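Local coordinates for protein alginate lyase (Paenibacillus sp. FPU-7, PDB 6KFN) that probably depolymerises alginate by beta-elimination, as a polysaccharide lyase built on a right-handed parallel beta-helix, at residues Asn272-Asn284 / Pro288-Ala299. Numbering follows the deposited sequence. Where two conformers were deposited one is given.
Sequences NAVGDATASAAGN and PAGNLYQGHVNA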
loop_
_atom_site.group_PDB
_atom_site.type_symbol
_atom_site.label_atom_id
_atom_site.label_comp_id
_atom_site.label_asym_id
_atom_site.label_seq_id
_atom_site.Cartn_x
_atom_site.Cartn_y
_atom_site.Cartn_z
ATOM N N ASN A 272 1.730 -0.762 -20.344
ATOM C CA ASN A 272 3.021 -0.697 -21.037
ATOM C C ASN A 272 3.926 -1.745 -20.385
ATOM O O ASN A 272 4.481 -1.506 -19.304
ATOM C CB ASN A 272 3.599 0.702 -20.941
ATOM C CG ASN A 272 4.853 0.846 -21.731
ATOM O OD1 ASN A 272 5.253 -0.058 -22.493
ATOM N ND2 ASN A 272 5.484 2.008 -21.608
ATOM N N ALA A 273 4.009 -2.915 -21.026
ATOM C CA ALA A 273 4.815 -4.018 -20.531
ATOM C C ALA A 273 6.169 -3.931 -21.234
ATOM O O ALA A 273 6.272 -4.205 -22.430
ATOM C CB ALA A 273 4.126 -5.351 -20.807
ATOM N N VAL A 274 7.173 -3.481 -20.507
ATOM C CA VAL A 274 8.455 -3.133 -21.119
ATOM C C VAL A 274 9.343 -4.364 -21.286
ATOM O O VAL A 274 9.508 -5.158 -20.359
ATOM C CB VAL A 274 9.136 -2.046 -20.280
ATOM C CG1 VAL A 274 10.489 -1.658 -20.857
ATOM C CG2 VAL A 274 8.237 -0.814 -20.177
ATOM N N GLY A 275 9.957 -4.498 -22.444
ATOM C CA GLY A 275 10.995 -5.490 -22.636
ATOM C C GLY A 275 10.453 -6.893 -22.643
ATOM O O GLY A 275 9.588 -7.250 -23.442
ATOM N N ASP A 276 10.941 -7.725 -21.713
ATOM C CA ASP A 276 10.529 -9.104 -21.593
ATOM C C ASP A 276 9.325 -9.291 -20.665
ATOM O O ASP A 276 8.908 -10.429 -20.438
ATOM C CB ASP A 276 11.706 -9.956 -21.080
ATOM C CG ASP A 276 12.828 -10.067 -22.029
ATOM O OD1 ASP A 276 12.607 -10.144 -23.243
ATOM O OD2 ASP A 276 13.988 -10.101 -21.556
ATOM N N ALA A 277 8.755 -8.219 -20.126
ATOM C CA ALA A 277 7.648 -8.358 -19.201
ATOM C C ALA A 277 6.452 -8.978 -19.912
ATOM O O ALA A 277 6.247 -8.738 -21.098
ATOM C CB ALA A 277 7.263 -6.991 -18.659
ATOM N N THR A 278 5.634 -9.754 -19.185
ATOM C CA THR A 278 4.453 -10.337 -19.797
ATOM C C THR A 278 3.195 -9.995 -18.997
ATOM O O THR A 278 3.195 -9.965 -17.761
ATOM C CB THR A 278 4.564 -11.861 -19.985
ATOM O OG1 THR A 278 4.782 -12.501 -18.723
ATOM C CG2 THR A 278 5.658 -12.214 -20.980
ATOM N N ALA A 279 2.115 -9.787 -19.754
ATOM C CA ALA A 279 0.835 -9.477 -19.178
ATOM C C ALA A 279 -0.268 -10.042 -20.032
ATOM O O ALA A 279 -0.103 -10.302 -21.226
ATOM C CB ALA A 279 0.676 -7.953 -19.047
ATOM N N SER A 280 -1.438 -10.152 -19.429
ATOM C CA SER A 280 -2.695 -10.446 -20.098
ATOM C C SER A 280 -3.666 -9.331 -19.752
ATOM O O SER A 280 -3.616 -8.779 -18.655
ATOM C CB SER A 280 -3.266 -11.797 -19.658
ATOM O OG SER A 280 -2.353 -12.867 -19.884
ATOM N N ALA A 281 -4.578 -9.038 -20.678
ATOM C CA ALA A 281 -5.507 -7.938 -20.478
ATOM C C ALA A 281 -6.838 -8.259 -21.134
ATOM O O ALA A 281 -6.893 -8.811 -22.237
ATOM C CB ALA A 281 -4.904 -6.665 -21.034
ATOM N N ALA A 282 -7.918 -7.874 -20.469
ATOM C CA ALA A 282 -9.253 -8.016 -21.024
ATOM C C ALA A 282 -10.205 -7.076 -20.304
ATOM O O ALA A 282 -10.077 -6.843 -19.110
ATOM C CB ALA A 282 -9.791 -9.445 -20.878
ATOM N N GLY A 283 -11.136 -6.507 -21.065
ATOM C CA GLY A 283 -12.194 -5.753 -20.441
ATOM C C GLY A 283 -11.792 -4.430 -19.862
ATOM O O GLY A 283 -12.531 -3.888 -19.035
ATOM N N ASN A 284 -10.657 -3.881 -20.243
ATOM C CA ASN A 284 -10.242 -2.568 -19.766
ATOM C C ASN A 284 -10.838 -1.504 -20.682
ATOM O O ASN A 284 -11.017 -1.713 -21.875
ATOM C CB ASN A 284 -8.731 -2.457 -19.729
ATOM C CG ASN A 284 -8.115 -3.510 -18.828
ATOM O OD1 ASN A 284 -8.375 -3.531 -17.621
ATOM N ND2 ASN A 284 -7.296 -4.380 -19.383
ATOM N N PRO A 288 -9.732 9.251 -23.224
ATOM C CA PRO A 288 -10.456 9.124 -24.492
ATOM C C PRO A 288 -9.918 7.881 -25.246
ATOM O O PRO A 288 -9.146 7.076 -24.718
ATOM C CB PRO A 288 -10.081 10.421 -25.200
ATOM C CG PRO A 288 -8.656 10.671 -24.759
ATOM C CD PRO A 288 -8.687 10.299 -23.288
ATOM N N ALA A 289 -10.313 7.742 -26.508
ATOM C CA ALA A 289 -9.664 6.755 -27.353
ATOM C C ALA A 289 -8.164 7.028 -27.392
ATOM O O ALA A 289 -7.711 8.174 -27.359
ATOM C CB ALA A 289 -10.227 6.874 -28.772
ATOM N N GLY A 290 -7.370 5.964 -27.477
ATOM C CA GLY A 290 -5.935 6.158 -27.557
ATOM C C GLY A 290 -5.194 4.870 -27.325
ATOM O O GLY A 290 -5.747 3.777 -27.511
ATOM N N ASN A 291 -3.926 4.999 -26.969
ATOM C CA ASN A 291 -3.055 3.852 -26.882
ATOM C C ASN A 291 -3.511 2.874 -25.793
ATOM O O ASN A 291 -3.842 3.252 -24.673
ATOM C CB ASN A 291 -1.661 4.347 -26.604
ATOM C CG ASN A 291 -1.020 4.989 -27.833
ATOM O OD1 ASN A 291 -1.405 4.692 -28.968
ATOM N ND2 ASN A 291 -0.054 5.828 -27.616
ATOM N N LEU A 292 -3.469 1.595 -26.141
ATOM C CA LEU A 292 -3.983 0.535 -25.304
ATOM C C LEU A 292 -2.820 -0.242 -24.669
ATOM O O LEU A 292 -2.448 0.013 -23.521
ATOM C CB LEU A 292 -4.962 -0.312 -26.114
ATOM C CG LEU A 292 -5.780 -1.291 -25.292
ATOM C CD1 LEU A 292 -6.648 -0.606 -24.188
ATOM C CD2 LEU A 292 -6.594 -2.145 -26.250
ATOM N N TYR A 293 -2.218 -1.146 -25.434
ATOM C CA TYR A 293 -1.206 -2.046 -24.908
ATOM C C TYR A 293 0.082 -1.965 -25.709
ATOM O O TYR A 293 0.082 -1.864 -26.941
ATOM C CB TYR A 293 -1.731 -3.518 -24.907
ATOM C CG TYR A 293 -3.068 -3.651 -24.201
ATOM C CD1 TYR A 293 -3.267 -3.145 -22.933
ATOM C CD2 TYR A 293 -4.134 -4.305 -24.800
ATOM C CE1 TYR A 293 -4.468 -3.241 -22.312
ATOM C CE2 TYR A 293 -5.366 -4.424 -24.157
ATOM C CZ TYR A 293 -5.523 -3.864 -22.912
ATOM O OH TYR A 293 -6.729 -3.930 -22.227
ATOM N N GLN A 294 1.196 -2.058 -24.992
ATOM C CA GLN A 294 2.528 -2.154 -25.583
ATOM C C GLN A 294 3.267 -3.290 -24.900
ATOM O O GLN A 294 3.173 -3.459 -23.679
ATOM C CB GLN A 294 3.303 -0.823 -25.457
ATOM C CG GLN A 294 4.512 -0.837 -26.423
ATOM C CD GLN A 294 5.325 0.428 -26.493
ATOM O OE1 GLN A 294 5.169 1.273 -25.609
ATOM N NE2 GLN A 294 6.175 0.561 -27.424
ATOM N N GLY A 295 4.005 -4.053 -25.706
ATOM C CA GLY A 295 4.804 -5.149 -25.232
ATOM C C GLY A 295 4.125 -6.493 -25.442
ATOM O O GLY A 295 3.293 -6.685 -26.325
ATOM N N HIS A 296 4.526 -7.445 -24.589
ATOM C CA HIS A 296 4.042 -8.825 -24.644
ATOM C C HIS A 296 2.750 -8.911 -23.842
ATOM O O HIS A 296 2.708 -9.448 -22.738
ATOM C CB HIS A 296 5.088 -9.783 -24.085
ATOM C CG HIS A 296 6.372 -9.809 -24.841
ATOM N ND1 HIS A 296 7.409 -8.918 -24.635
ATOM C CD2 HIS A 296 6.817 -10.657 -25.800
ATOM C CE1 HIS A 296 8.420 -9.201 -25.429
ATOM N NE2 HIS A 296 8.091 -10.265 -26.136
ATOM N N VAL A 297 1.698 -8.331 -24.412
ATOM C CA VAL A 297 0.388 -8.282 -23.785
ATOM C C VAL A 297 -0.558 -9.156 -24.586
ATOM O O VAL A 297 -0.831 -8.883 -25.761
ATOM C CB VAL A 297 -0.154 -6.850 -23.646
ATOM C CG1 VAL A 297 -1.500 -6.886 -22.911
ATOM C CG2 VAL A 297 0.835 -5.965 -22.901
ATOM N N ASN A 298 -1.063 -10.204 -23.933
ATOM C CA ASN A 298 -2.043 -11.100 -24.508
ATOM C C ASN A 298 -3.408 -10.511 -24.225
ATOM O O ASN A 298 -3.842 -10.451 -23.091
ATOM C CB ASN A 298 -1.904 -12.474 -23.877
ATOM C CG ASN A 298 -2.836 -13.485 -24.477
ATOM O OD1 ASN A 298 -3.763 -13.128 -25.220
ATOM N ND2 ASN A 298 -2.623 -14.756 -24.132
ATOM N N ALA A 299 -4.034 -9.987 -25.274
ATOM C CA ALA A 299 -5.280 -9.244 -25.144
ATOM C C ALA A 299 -6.396 -10.103 -25.692
ATOM O O ALA A 299 -7.508 -10.012 -25.201
ATOM C CB ALA A 299 -5.197 -7.901 -25.869
HETATM O O HOH W 1 6.681 -6.887 -22.895
HETATM O O HOH W 2 -8.975 -4.765 -22.958
#
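His296, Ala281 and Tyr293 carry much of the contact between 272-284 and 288-299, the last two coils at the C-terminal end of a right-handed parallel beta-helix. Parallel register follows from Ala279 N and Ala281 N donating to the carbonyls of His296 and Asn298, while Asn298 N returns a 2.9 Å bond to Ala279 O. On the neighbouring face of the coil, Ala273 N reaches Gln294 O at 2.8 Å, so the two coils pair on both sides of the bend. At the bend, the imidazole of His296 lies alongside the type II' turn from Val274 to Ala277, with Gly275 O at its edge, in plane, 3.0 Å from ND1. A water accepts from His296 N and lies within hydrogen-bonding distance of Ala273 O and Ala277 O, joining backbone groups where direct strand pairing is interrupted.

Inside the coil, the methyl of Ala281 sits over one face of the Tyr293 ring, CB to CZ 3.4 Å, and also meets Val297 CG1 at 3.9 Å. With Tyr293 CG beside its own backbone N (chi1 -53°), the phenol reaches Asn284, whose ND2 donates to OH at 2.9 Å, nearly straight at 171°; the hydroxyl lies in the amide plane, although ring and amide planes stand 77° apart. Asn284 ND2 also bonds Phe256 O, tying this contact to the preceding coil. Replacing Tyr293 by an alanine would probably uncover the Ala281 methyl and leave Asn284 without its phenol acceptor. The chemistry thus implies an end coil held by backbone bonding, with apolar packing inside and a polar, water-bridged bend.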